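Local coordinates for S-M checkpoint control protein rad4 (Schizosaccharomyces pombe, PDB 4BU0) that couples DNA replication to mitotic entry as a checkpoint adaptor, its paired BRCT domains binding phosphorylated Crb2 in the DNA damage response, at residues 15-19 with 20-24; 164-167 with 168-172; 79-83 with 84-88; 112-115 with 116-120. All blocks are in the same frame, centred on the assembly; numbering follows the deposited sequence. Where two conformers were deposited one is given.

The four contacts are local, each formed within one continuous run of chain, and they fall into two BRCT domains in the order 1, 3, 4, 2. Interactions 1 and 3 belong to BRCT 1: one begins helix 19-31 after strand 11-15, the other ends helix 74-83, with centres about 22 Å apart. Interactions 4 and 2 lie at the early parts of helices 116-126 and 166-174 of BRCT 2; their centres lie about 14 Å apart and they touch, Val165 CG2 meeting Ile120 CD1 at 3.6 Å. Interactions 1 and 4 follow the first strand of their domains. Both border bound phosphopeptide, about 38 Å apart between centres, consistent with each domain meeting peptide at an equivalent place.

Interaction 1: residues 15-19 with 20-24; sequences TSIDL and KQRTE
Ile17 and Arg22 meet at the entrance to helix 19-31, where the chain leaves strand 11-15. Thr15 and Ser16 stay clear of the helix and serve the bound peptide instead: Thr15 OG1 and Ser16 N hydrogen-bond to its modified side chain. Ile17 turns back to the first helical turn. Its CG2 branch, anti to the backbone N, packs 3.7 Å from CG of Gln21, while its carbonyl O takes a nearly straight bond from Arg22 NH1 at 3.1 Å. That oxygen lies in the guanidinium plane, and the nitrogen in turn lies in the carbonyl plane. A leucine in place of Arg22 would probably leave Ile17 O without this side-chain donor and let the entry loop move more freely. Asp18 occupies the N-cap position but contributes through its backbone, Asp18 O accepting from Arg22 N at 2.8 Å. Leu19 crosses the arginine obliquely: its CA lies over a guanidinium face, and its CD1 comes within 3.5 Å of Arg22 NH2. Two donors of Thr23 grip Leu19 O from opposite faces of the carbonyl plane, N at 2.9 Å and OG1 at 2.8 Å. This strand-to-helix turn is typical of the BRCT fold, where the loop after the first strand and the start of the next helix border the phosphate-binding site.

Interaction 2: residues 164-167 with 168-172; sequences CVEW and LWQSI
Trp167, Leu168 and Glu166 dominate the early part of helix 166-174. The indole of Trp167, CG anti to the backbone N (chi1 165°), runs forward alongside the helix, with Ser171 OG over one face, 3.4 Å above the plane and toward the rim. Ser171 donates twice to Trp167 O, through N at 2.9 Å and OG at 2.8 Å, from opposite faces of the carbonyl plane; the indole NE1 bonds to Leu178 O. Leu168 N makes a weak bond to Val165 O, and Leu168 CB lies 3.3 Å from the same oxygen. Glu166 bends at chi2 (61°) to bring its carboxylate to Gln170. There OE2 uses its anti lone pair to accept from Gln170 NE2 at 2.9 Å, in the amide plane, and the two flat groups stand 81° apart. With alanine in place of Glu166, the Gln170 amide would probably lose this acceptor and be freer to rotate. The other oxygen, OE1, approaches the edge of the Trp169 ring, while Val165 CG2 lies over a face of the same indole. Trp169 also meets Tyr123 of helix 116-126 edge-to-face. Inward, Leu168 packs on Ile120 of that helix, and Trp167 rests on Ile143 of strand 141-144 and stacks with His141.

Interaction 3: residues 79-83 with 84-88; sequences YESWV and QGEDL
Helix 74-83 ends in a turn that passes from Ser81 and Trp82 to Gly85 and Glu86, the backbone of Gly85 taking a positive phi of 77°. Two bonds lead back into the last helical turn: Glu86 N donates to Ser81 O at 3.0 Å, and Gly85 N to Trp82 O at 3.1 Å. The second comes in well above the carbonyl plane. Glu80 and Gln84 join their polar ends. Glu80 bends at chi2 and offers the anti lone pair of OE2 to Gln84 NE2, only 2.6 Å away. The donor points at that oxygen within the plane of its amide, and the carboxylate and amide planes are 77° apart. This bond links the glutamine at the helix end to the preceding turn. Glu86 extends back along the helix end, bringing OE1 within 3.0 Å of Ser81 OG. Farther on, Leu88 packs its two methyl branches against the last turn. CD1 sits 3.9 Å from Trp82 CD1, and CD2 is equally far from Ser81 CB. Trp82 also packs against Lys5 and Pro6, and on Leu32 after helix 19-31. Leu88 touches Pro6 as well, which ties the departing chain to the N-terminal segment of BRCT 1. Backbone bonds of this pattern, with a positive-phi residue at the exit, define the Schellman motif that closes many alpha-helices.

Interaction 4: residues 112-115 with 116-120; sequences IGQP and ERSRI
Glu116 and Pro115 lie side by side at the beginning of helix 116-126, in the strand-to-helix loop that borders the peptide-binding site of the second BRCT domain. The peptide bond before Pro115 is cis. Glu116 bends at chi2 (75°), bringing its carboxylate alongside the proline: OE1 is 3.5 Å from Pro115 CD and also bonds to a polar side chain of the peptide. Arg117 follows, its N donating to Gly113 O at 2.9 Å. Its side chain stays extended from CG to NE, running past the loop until NH1 reaches Ile112 O at 3.3 Å, on a lone pair in the carbonyl plane. The oxygen is tilted 17° from the guanidinium plane. NH2 of this arginine binds the peptide's modified side chain, so the carbonyl probably helps to position a residue that binds the ligand. Ser118 N donates to Gln114 OE1 at 3.0 Å, so the glutamine side chain holds an amide of the first turn. Arg119 takes part through its backbone, donating N to Pro115 O at 3.1 Å. Ile120 faces inward toward strands 106-110 and 141-144, and its CD1 meets Ile112 CD1 tip to tip, 3.8 Å apart.

Interaction 1: residues 15-19 with 20-24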
loop_
_atom_site.group_PDB
_atom_site.type_symbol
_atom_site.label_atom_id
_atom_site.label_comp_id
_atom_site.label_asym_id
_atom_site.label_seq_id
_atom_site.Cartn_x
_atom_site.Cartn_y
_atom_site.Cartn_z
ATOM N N THR A 15 -7.431 7.212 4.016
ATOM C CA THR A 15 -6.259 7.960 3.569
ATOM C C THR A 15 -6.189 7.835 2.057
ATOM O O THR A 15 -6.308 6.723 1.517
ATOM C CB THR A 15 -4.954 7.580 4.283
ATOM O OG1 THR A 15 -3.941 8.501 3.867
ATOM C CG2 THR A 15 -4.480 6.149 4.027
ATOM N N SER A 16 -6.029 8.993 1.356
ATOM C CA SER A 16 -5.951 9.041 -0.108
ATOM C C SER A 16 -7.126 8.352 -0.792
ATOM O O SER A 16 -6.961 7.578 -1.750
ATOM C CB SER A 16 -4.634 8.454 -0.606
ATOM O OG SER A 16 -3.601 9.399 -0.406
ATOM N N ILE A 17 -8.344 8.657 -0.319
ATOM C CA ILE A 17 -9.583 8.187 -0.900
ATOM C C ILE A 17 -10.270 9.447 -1.421
ATOM O O ILE A 17 -10.388 10.408 -0.661
ATOM C CB ILE A 17 -10.463 7.379 0.093
ATOM C CG1 ILE A 17 -9.680 6.143 0.654
ATOM C CG2 ILE A 17 -11.767 6.939 -0.578
ATOM C CD1 ILE A 17 -9.388 5.016 -0.386
ATOM N N ASP A 18 -10.691 9.437 -2.690
ATOM C CA ASP A 18 -11.364 10.583 -3.323
ATOM C C ASP A 18 -12.673 10.918 -2.587
ATOM O O ASP A 18 -13.295 10.029 -1.995
ATOM C CB ASP A 18 -11.637 10.285 -4.800
ATOM C CG ASP A 18 -10.400 10.152 -5.686
ATOM O OD1 ASP A 18 -9.280 10.469 -5.211
ATOM O OD2 ASP A 18 -10.553 9.745 -6.859
ATOM N N LEU A 19 -13.097 12.195 -2.617
ATOM C CA LEU A 19 -14.309 12.641 -1.922
ATOM C C LEU A 19 -15.555 11.779 -2.170
ATOM O O LEU A 19 -16.232 11.437 -1.202
ATOM C CB LEU A 19 -14.628 14.106 -2.287
ATOM C CG LEU A 19 -15.892 14.709 -1.626
ATOM C CD1 LEU A 19 -15.774 14.752 -0.083
ATOM C CD2 LEU A 19 -16.152 16.115 -2.154
ATOM N N LYS A 20 -15.868 11.425 -3.432
ATOM C CA LYS A 20 -17.070 10.647 -3.733
ATOM C C LYS A 20 -17.035 9.301 -2.983
ATOM O O LYS A 20 -17.993 8.943 -2.286
ATOM C CB LYS A 20 -17.198 10.434 -5.253
ATOM C CG LYS A 20 -18.428 9.644 -5.670
ATOM C CD LYS A 20 -18.458 9.433 -7.187
ATOM C CE LYS A 20 -19.641 8.606 -7.643
ATOM N NZ LYS A 20 -20.914 9.376 -7.599
ATOM N N GLN A 21 -15.910 8.595 -3.104
ATOM C CA GLN A 21 -15.764 7.289 -2.457
ATOM C C GLN A 21 -15.698 7.439 -0.932
ATOM O O GLN A 21 -16.289 6.606 -0.232
ATOM C CB GLN A 21 -14.528 6.559 -3.004
ATOM C CG GLN A 21 -14.365 5.136 -2.487
ATOM C CD GLN A 21 -13.875 4.159 -3.528
ATOM O OE1 GLN A 21 -12.995 4.461 -4.338
ATOM N NE2 GLN A 21 -14.411 2.946 -3.500
ATOM N N ARG A 22 -15.022 8.482 -0.416
ATOM C CA ARG A 22 -14.943 8.724 1.025
ATOM C C ARG A 22 -16.340 8.975 1.615
ATOM O O ARG A 22 -16.647 8.534 2.730
ATOM C CB ARG A 22 -14.040 9.933 1.299
ATOM C CG ARG A 22 -12.957 9.728 2.322
ATOM C CD ARG A 22 -11.911 10.832 2.230
ATOM N NE ARG A 22 -12.487 12.174 2.388
ATOM C CZ ARG A 22 -12.337 13.181 1.531
ATOM N NH1 ARG A 22 -11.625 13.023 0.421
ATOM N NH2 ARG A 22 -12.892 14.357 1.780
ATOM N N THR A 23 -17.191 9.735 0.886
ATOM C CA THR A 23 -18.545 10.023 1.337
ATOM C C THR A 23 -19.356 8.733 1.368
ATOM O O THR A 23 -20.081 8.496 2.336
ATOM C CB THR A 23 -19.170 11.081 0.415
ATOM O OG1 THR A 23 -18.337 12.244 0.456
ATOM C CG2 THR A 23 -20.578 11.462 0.843
ATOM N N GLU A 24 -19.201 7.863 0.347
ATOM C CA GLU A 24 -19.921 6.587 0.301
ATOM C C GLU A 24 -19.515 5.720 1.508
ATOM O O GLU A 24 -20.367 5.165 2.210
ATOM C CB GLU A 24 -19.588 5.848 -1.010
ATOM C CG GLU A 24 -20.183 4.461 -1.079
ATOM C CD GLU A 24 -19.751 3.607 -2.247
ATOM O OE1 GLU A 24 -18.798 3.998 -2.958
ATOM O OE2 GLU A 24 -20.340 2.521 -2.422
#

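Interaction 2: residues 164-167 with 168-172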
loop_
_atom_site.group_PDB
_atom_site.type_symbol
_atom_site.label_atom_id
_atom_site.label_comp_id
_atom_site.label_asym_id
_atom_site.label_seq_id
_atom_site.Cartn_x
_atom_site.Cartn_y
_atom_site.Cartn_z
ATOM N N CYS A 164 17.467 -1.832 -0.732
ATOM C CA CYS A 164 17.893 -3.218 -0.882
ATOM C C CYS A 164 16.655 -4.129 -0.792
ATOM O O CYS A 164 15.565 -3.683 -0.385
ATOM C CB CYS A 164 18.945 -3.613 0.137
ATOM S SG CYS A 164 18.361 -3.516 1.824
ATOM N N VAL A 165 16.820 -5.391 -1.202
ATOM C CA VAL A 165 15.685 -6.291 -1.300
ATOM C C VAL A 165 15.010 -6.551 0.074
ATOM O O VAL A 165 13.850 -6.940 0.123
ATOM C CB VAL A 165 16.052 -7.594 -2.042
ATOM C CG1 VAL A 165 17.015 -8.456 -1.220
ATOM C CG2 VAL A 165 14.805 -8.364 -2.478
ATOM N N GLU A 166 15.736 -6.330 1.181
ATOM C CA GLU A 166 15.159 -6.512 2.508
ATOM C C GLU A 166 13.930 -5.621 2.703
ATOM O O GLU A 166 13.022 -5.980 3.442
ATOM C CB GLU A 166 16.235 -6.200 3.547
ATOM C CG GLU A 166 15.885 -6.608 4.976
ATOM C CD GLU A 166 15.637 -8.081 5.269
ATOM O OE1 GLU A 166 15.932 -8.951 4.418
ATOM O OE2 GLU A 166 15.037 -8.344 6.335
ATOM N N TRP A 167 13.852 -4.496 1.969
ATOM C CA TRP A 167 12.640 -3.676 2.018
ATOM C C TRP A 167 11.418 -4.492 1.611
ATOM O O TRP A 167 10.352 -4.396 2.219
ATOM C CB TRP A 167 12.780 -2.463 1.076
ATOM C CG TRP A 167 11.458 -1.793 0.807
ATOM C CD1 TRP A 167 10.809 -0.900 1.617
ATOM C CD2 TRP A 167 10.613 -1.985 -0.340
ATOM N NE1 TRP A 167 9.589 -0.562 1.069
ATOM C CE2 TRP A 167 9.440 -1.225 -0.130
ATOM C CE3 TRP A 167 10.740 -2.739 -1.525
ATOM C CZ2 TRP A 167 8.384 -1.214 -1.052
ATOM C CZ3 TRP A 167 9.702 -2.722 -2.444
ATOM C CH2 TRP A 167 8.541 -1.966 -2.205
ATOM N N LEU A 168 11.578 -5.258 0.523
ATOM C CA LEU A 168 10.483 -6.061 0.037
ATOM C C LEU A 168 10.108 -7.162 1.015
ATOM O O LEU A 168 8.919 -7.350 1.300
ATOM C CB LEU A 168 10.892 -6.668 -1.323
ATOM C CG LEU A 168 9.844 -7.602 -1.967
ATOM C CD1 LEU A 168 8.557 -6.851 -2.308
ATOM C CD2 LEU A 168 10.420 -8.235 -3.247
ATOM N N TRP A 169 11.100 -7.863 1.527
ATOM C CA TRP A 169 10.791 -8.949 2.422
ATOM C C TRP A 169 10.142 -8.470 3.703
ATOM O O TRP A 169 9.208 -9.050 4.126
ATOM C CB TRP A 169 12.021 -9.807 2.699
ATOM C CG TRP A 169 12.768 -10.307 1.482
ATOM C CD1 TRP A 169 14.098 -10.353 1.353
ATOM C CD2 TRP A 169 12.228 -10.841 0.270
ATOM N NE1 TRP A 169 14.437 -10.855 0.133
ATOM C CE2 TRP A 169 13.296 -11.154 -0.541
ATOM C CE3 TRP A 169 10.953 -11.068 -0.208
ATOM C CZ2 TRP A 169 13.122 -11.676 -1.798
ATOM C CZ3 TRP A 169 10.816 -11.588 -1.451
ATOM C CH2 TRP A 169 11.884 -11.861 -2.213
ATOM N N GLN A 170 10.682 -7.405 4.275
ATOM C CA GLN A 170 10.076 -6.927 5.518
ATOM C C GLN A 170 8.695 -6.299 5.277
ATOM O O GLN A 170 7.845 -6.387 6.164
ATOM C CB GLN A 170 11.011 -5.952 6.243
ATOM C CG GLN A 170 12.197 -6.710 6.844
ATOM C CD GLN A 170 12.934 -5.886 7.893
ATOM O OE1 GLN A 170 12.363 -4.996 8.544
ATOM N NE2 GLN A 170 14.225 -6.175 8.052
ATOM N N SER A 171 8.470 -5.634 4.110
ATOM C CA SER A 171 7.154 -5.050 3.822
ATOM C C SER A 171 6.137 -6.162 3.683
ATOM O O SER A 171 5.045 -6.071 4.248
ATOM C CB SER A 171 7.205 -4.221 2.533
ATOM O OG SER A 171 7.977 -3.041 2.715
ATOM N N ILE A 172 6.519 -7.246 2.985
ATOM C CA ILE A 172 5.577 -8.383 2.843
ATOM C C ILE A 172 5.229 -8.966 4.214
ATOM O O ILE A 172 4.037 -9.203 4.481
ATOM C CB ILE A 172 6.138 -9.443 1.894
ATOM C CG1 ILE A 172 6.036 -8.931 0.453
ATOM C CG2 ILE A 172 5.389 -10.823 2.054
ATOM C CD1 ILE A 172 6.859 -9.765 -0.545
#

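Interaction 3: residues 79-83 with 84-88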
loop_
_atom_site.group_PDB
_atom_site.type_symbol
_atom_site.label_atom_id
_atom_site.label_comp_id
_atom_site.label_asym_id
_atom_site.label_seq_id
_atom_site.Cartn_x
_atom_site.Cartn_y
_atom_site.Cartn_z
ATOM N N TYR A 79 -21.484 -3.644 3.202
ATOM C CA TYR A 79 -22.793 -2.986 3.249
ATOM C C TYR A 79 -23.775 -3.671 2.305
ATOM O O TYR A 79 -24.919 -3.923 2.693
ATOM C CB TYR A 79 -22.628 -1.527 2.824
ATOM C CG TYR A 79 -23.920 -0.755 2.904
ATOM C CD1 TYR A 79 -24.337 -0.186 4.099
ATOM C CD2 TYR A 79 -24.708 -0.562 1.775
ATOM C CE1 TYR A 79 -25.504 0.557 4.175
ATOM C CE2 TYR A 79 -25.875 0.196 1.835
ATOM C CZ TYR A 79 -26.281 0.729 3.042
ATOM O OH TYR A 79 -27.431 1.487 3.107
ATOM N N GLU A 80 -23.319 -4.004 1.075
ATOM C CA GLU A 80 -24.217 -4.658 0.132
ATOM C C GLU A 80 -24.753 -5.983 0.661
ATOM O O GLU A 80 -25.951 -6.262 0.545
ATOM C CB GLU A 80 -23.489 -4.873 -1.189
ATOM C CG GLU A 80 -24.448 -5.207 -2.314
ATOM C CD GLU A 80 -25.451 -4.102 -2.598
ATOM O OE1 GLU A 80 -25.102 -2.902 -2.471
ATOM O OE2 GLU A 80 -26.616 -4.450 -2.884
ATOM N N SER A 81 -23.893 -6.797 1.292
ATOM C CA SER A 81 -24.346 -8.076 1.830
ATOM C C SER A 81 -25.341 -7.863 2.955
ATOM O O SER A 81 -26.394 -8.518 3.002
ATOM C CB SER A 81 -23.165 -8.905 2.332
ATOM O OG SER A 81 -22.436 -9.468 1.256
ATOM N N TRP A 82 -25.049 -6.918 3.841
ATOM C CA TRP A 82 -25.891 -6.629 4.979
ATOM C C TRP A 82 -27.278 -6.091 4.582
ATOM O O TRP A 82 -28.285 -6.565 5.110
ATOM C CB TRP A 82 -25.149 -5.607 5.836
ATOM C CG TRP A 82 -25.905 -5.189 7.052
ATOM C CD1 TRP A 82 -26.250 -5.978 8.114
ATOM C CD2 TRP A 82 -26.327 -3.864 7.375
ATOM N NE1 TRP A 82 -26.864 -5.218 9.084
ATOM C CE2 TRP A 82 -26.918 -3.916 8.660
ATOM C CE3 TRP A 82 -26.235 -2.625 6.717
ATOM C CZ2 TRP A 82 -27.398 -2.772 9.305
ATOM C CZ3 TRP A 82 -26.709 -1.493 7.361
ATOM C CH2 TRP A 82 -27.325 -1.580 8.620
ATOM N N VAL A 83 -27.318 -5.131 3.647
ATOM C CA VAL A 83 -28.630 -4.539 3.293
ATOM C C VAL A 83 -29.505 -5.500 2.496
ATOM O O VAL A 83 -30.732 -5.295 2.437
ATOM C CB VAL A 83 -28.524 -3.194 2.569
ATOM C CG1 VAL A 83 -27.935 -2.135 3.487
ATOM C CG2 VAL A 83 -27.805 -3.280 1.203
ATOM N N GLN A 84 -28.898 -6.521 1.898
ATOM C CA GLN A 84 -29.631 -7.568 1.162
ATOM C C GLN A 84 -30.074 -8.722 2.075
ATOM O O GLN A 84 -30.679 -9.689 1.579
ATOM C CB GLN A 84 -28.811 -8.120 -0.003
ATOM C CG GLN A 84 -28.569 -7.079 -1.063
ATOM C CD GLN A 84 -28.050 -7.686 -2.336
ATOM O OE1 GLN A 84 -28.353 -8.840 -2.675
ATOM N NE2 GLN A 84 -27.385 -6.870 -3.125
ATOM N N GLY A 85 -29.814 -8.606 3.384
ATOM C CA GLY A 85 -30.235 -9.587 4.371
ATOM C C GLY A 85 -29.400 -10.844 4.395
ATOM O O GLY A 85 -29.844 -11.856 4.945
ATOM N N GLU A 86 -28.168 -10.793 3.847
ATOM C CA GLU A 86 -27.332 -11.988 3.804
ATOM C C GLU A 86 -26.665 -12.210 5.133
ATOM O O GLU A 86 -26.341 -11.252 5.836
ATOM C CB GLU A 86 -26.277 -11.884 2.712
ATOM C CG GLU A 86 -26.863 -11.636 1.330
ATOM C CD GLU A 86 -25.878 -11.522 0.184
ATOM O OE1 GLU A 86 -24.679 -11.254 0.431
ATOM O OE2 GLU A 86 -26.319 -11.684 -0.977
ATOM N N ASP A 87 -26.472 -13.479 5.486
ATOM C CA ASP A 87 -25.797 -13.830 6.720
ATOM C C ASP A 87 -24.351 -13.352 6.651
ATOM O O ASP A 87 -23.699 -13.469 5.613
ATOM C CB ASP A 87 -25.821 -15.358 6.916
ATOM C CG ASP A 87 -27.152 -15.999 7.272
ATOM O OD1 ASP A 87 -28.069 -15.271 7.723
ATOM O OD2 ASP A 87 -27.241 -17.248 7.205
ATOM N N LEU A 88 -23.885 -12.760 7.739
ATOM C CA LEU A 88 -22.514 -12.305 7.875
ATOM C C LEU A 88 -21.865 -13.174 8.903
ATOM O O LEU A 88 -22.571 -13.815 9.677
ATOM C CB LEU A 88 -22.477 -10.846 8.363
ATOM C CG LEU A 88 -23.264 -9.802 7.534
ATOM C CD1 LEU A 88 -23.293 -8.457 8.262
ATOM C CD2 LEU A 88 -22.688 -9.653 6.150
#

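Interaction 4: residues 112-115 with 116-120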
loop_
_atom_site.group_PDB
_atom_site.type_symbol
_atom_site.label_atom_id
_atom_site.label_comp_id
_atom_site.label_asym_id
_atom_site.label_seq_id
_atom_site.Cartn_x
_atom_site.Cartn_y
_atom_site.Cartn_z
ATOM N N ILE A 112 20.748 -7.427 -10.084
ATOM C CA ILE A 112 20.367 -8.625 -9.341
ATOM C C ILE A 112 20.414 -9.771 -10.333
ATOM O O ILE A 112 19.849 -9.671 -11.423
ATOM C CB ILE A 112 18.973 -8.495 -8.653
ATOM C CG1 ILE A 112 18.952 -7.308 -7.671
ATOM C CG2 ILE A 112 18.575 -9.812 -7.943
ATOM C CD1 ILE A 112 17.531 -6.862 -7.291
ATOM N N GLY A 113 21.082 -10.848 -9.936
ATOM C CA GLY A 113 21.197 -12.027 -10.775
ATOM C C GLY A 113 20.030 -12.978 -10.660
ATOM O O GLY A 113 19.160 -12.823 -9.802
ATOM N N GLN A 114 20.040 -14.004 -11.508
ATOM C CA GLN A 114 19.038 -15.051 -11.517
ATOM C C GLN A 114 19.474 -16.199 -10.622
ATOM O O GLN A 114 20.684 -16.400 -10.473
ATOM C CB GLN A 114 18.801 -15.573 -12.944
ATOM C CG GLN A 114 18.150 -14.531 -13.861
ATOM C CD GLN A 114 16.715 -14.201 -13.533
ATOM O OE1 GLN A 114 16.181 -14.519 -12.461
ATOM N NE2 GLN A 114 16.077 -13.477 -14.435
ATOM N N PRO A 115 18.522 -16.942 -10.021
ATOM C CA PRO A 115 17.061 -16.826 -10.159
ATOM C C PRO A 115 16.401 -15.784 -9.219
ATOM O O PRO A 115 15.189 -15.628 -9.300
ATOM C CB PRO A 115 16.584 -18.244 -9.825
ATOM C CG PRO A 115 17.568 -18.717 -8.794
ATOM C CD PRO A 115 18.888 -18.102 -9.172
ATOM N N GLU A 116 17.214 -15.113 -8.451
ATOM C CA GLU A 116 16.631 -14.131 -7.411
ATOM C C GLU A 116 15.863 -12.813 -8.027
ATOM O O GLU A 116 14.765 -12.652 -7.733
ATOM C CB GLU A 116 17.718 -13.546 -6.505
ATOM C CG GLU A 116 18.373 -14.562 -5.572
ATOM C CD GLU A 116 19.375 -15.553 -6.154
ATOM O OE1 GLU A 116 19.864 -15.345 -7.290
ATOM O OE2 GLU A 116 19.672 -16.549 -5.454
ATOM N N ARG A 117 16.372 -12.490 -9.226
ATOM C CA ARG A 117 15.728 -11.416 -9.958
ATOM C C ARG A 117 14.285 -11.750 -10.345
ATOM O O ARG A 117 13.377 -10.961 -10.093
ATOM C CB ARG A 117 16.557 -11.106 -11.208
ATOM C CG ARG A 117 16.073 -9.888 -11.922
ATOM C CD ARG A 117 16.927 -9.641 -13.141
ATOM N NE ARG A 117 16.541 -8.351 -13.680
ATOM C CZ ARG A 117 17.330 -7.286 -13.757
ATOM N NH1 ARG A 117 18.607 -7.366 -13.397
ATOM N NH2 ARG A 117 16.852 -6.139 -14.198
ATOM N N SER A 118 14.054 -12.931 -10.959
ATOM C CA SER A 118 12.699 -13.279 -11.364
ATOM C C SER A 118 11.813 -13.663 -10.168
ATOM O O SER A 118 10.587 -13.490 -10.246
ATOM C CB SER A 118 12.718 -14.396 -12.390
ATOM O OG SER A 118 13.243 -13.950 -13.631
ATOM N N ARG A 119 12.416 -14.166 -9.066
ATOM C CA ARG A 119 11.668 -14.476 -7.849
ATOM C C ARG A 119 11.122 -13.152 -7.262
ATOM O O ARG A 119 9.958 -13.082 -6.851
ATOM C CB ARG A 119 12.578 -15.210 -6.854
ATOM C CG ARG A 119 11.945 -15.536 -5.508
ATOM C CD ARG A 119 12.861 -16.443 -4.704
ATOM N NE ARG A 119 12.750 -16.202 -3.265
ATOM C CZ ARG A 119 11.922 -16.856 -2.456
ATOM N NH1 ARG A 119 11.115 -17.793 -2.937
ATOM N NH2 ARG A 119 11.883 -16.565 -1.162
ATOM N N ILE A 120 11.959 -12.091 -7.263
ATOM C CA ILE A 120 11.514 -10.773 -6.765
ATOM C C ILE A 120 10.318 -10.296 -7.602
ATOM O O ILE A 120 9.293 -9.852 -7.067
ATOM C CB ILE A 120 12.685 -9.761 -6.791
ATOM C CG1 ILE A 120 13.718 -10.144 -5.697
ATOM C CG2 ILE A 120 12.176 -8.321 -6.552
ATOM C CD1 ILE A 120 15.101 -9.456 -5.897
#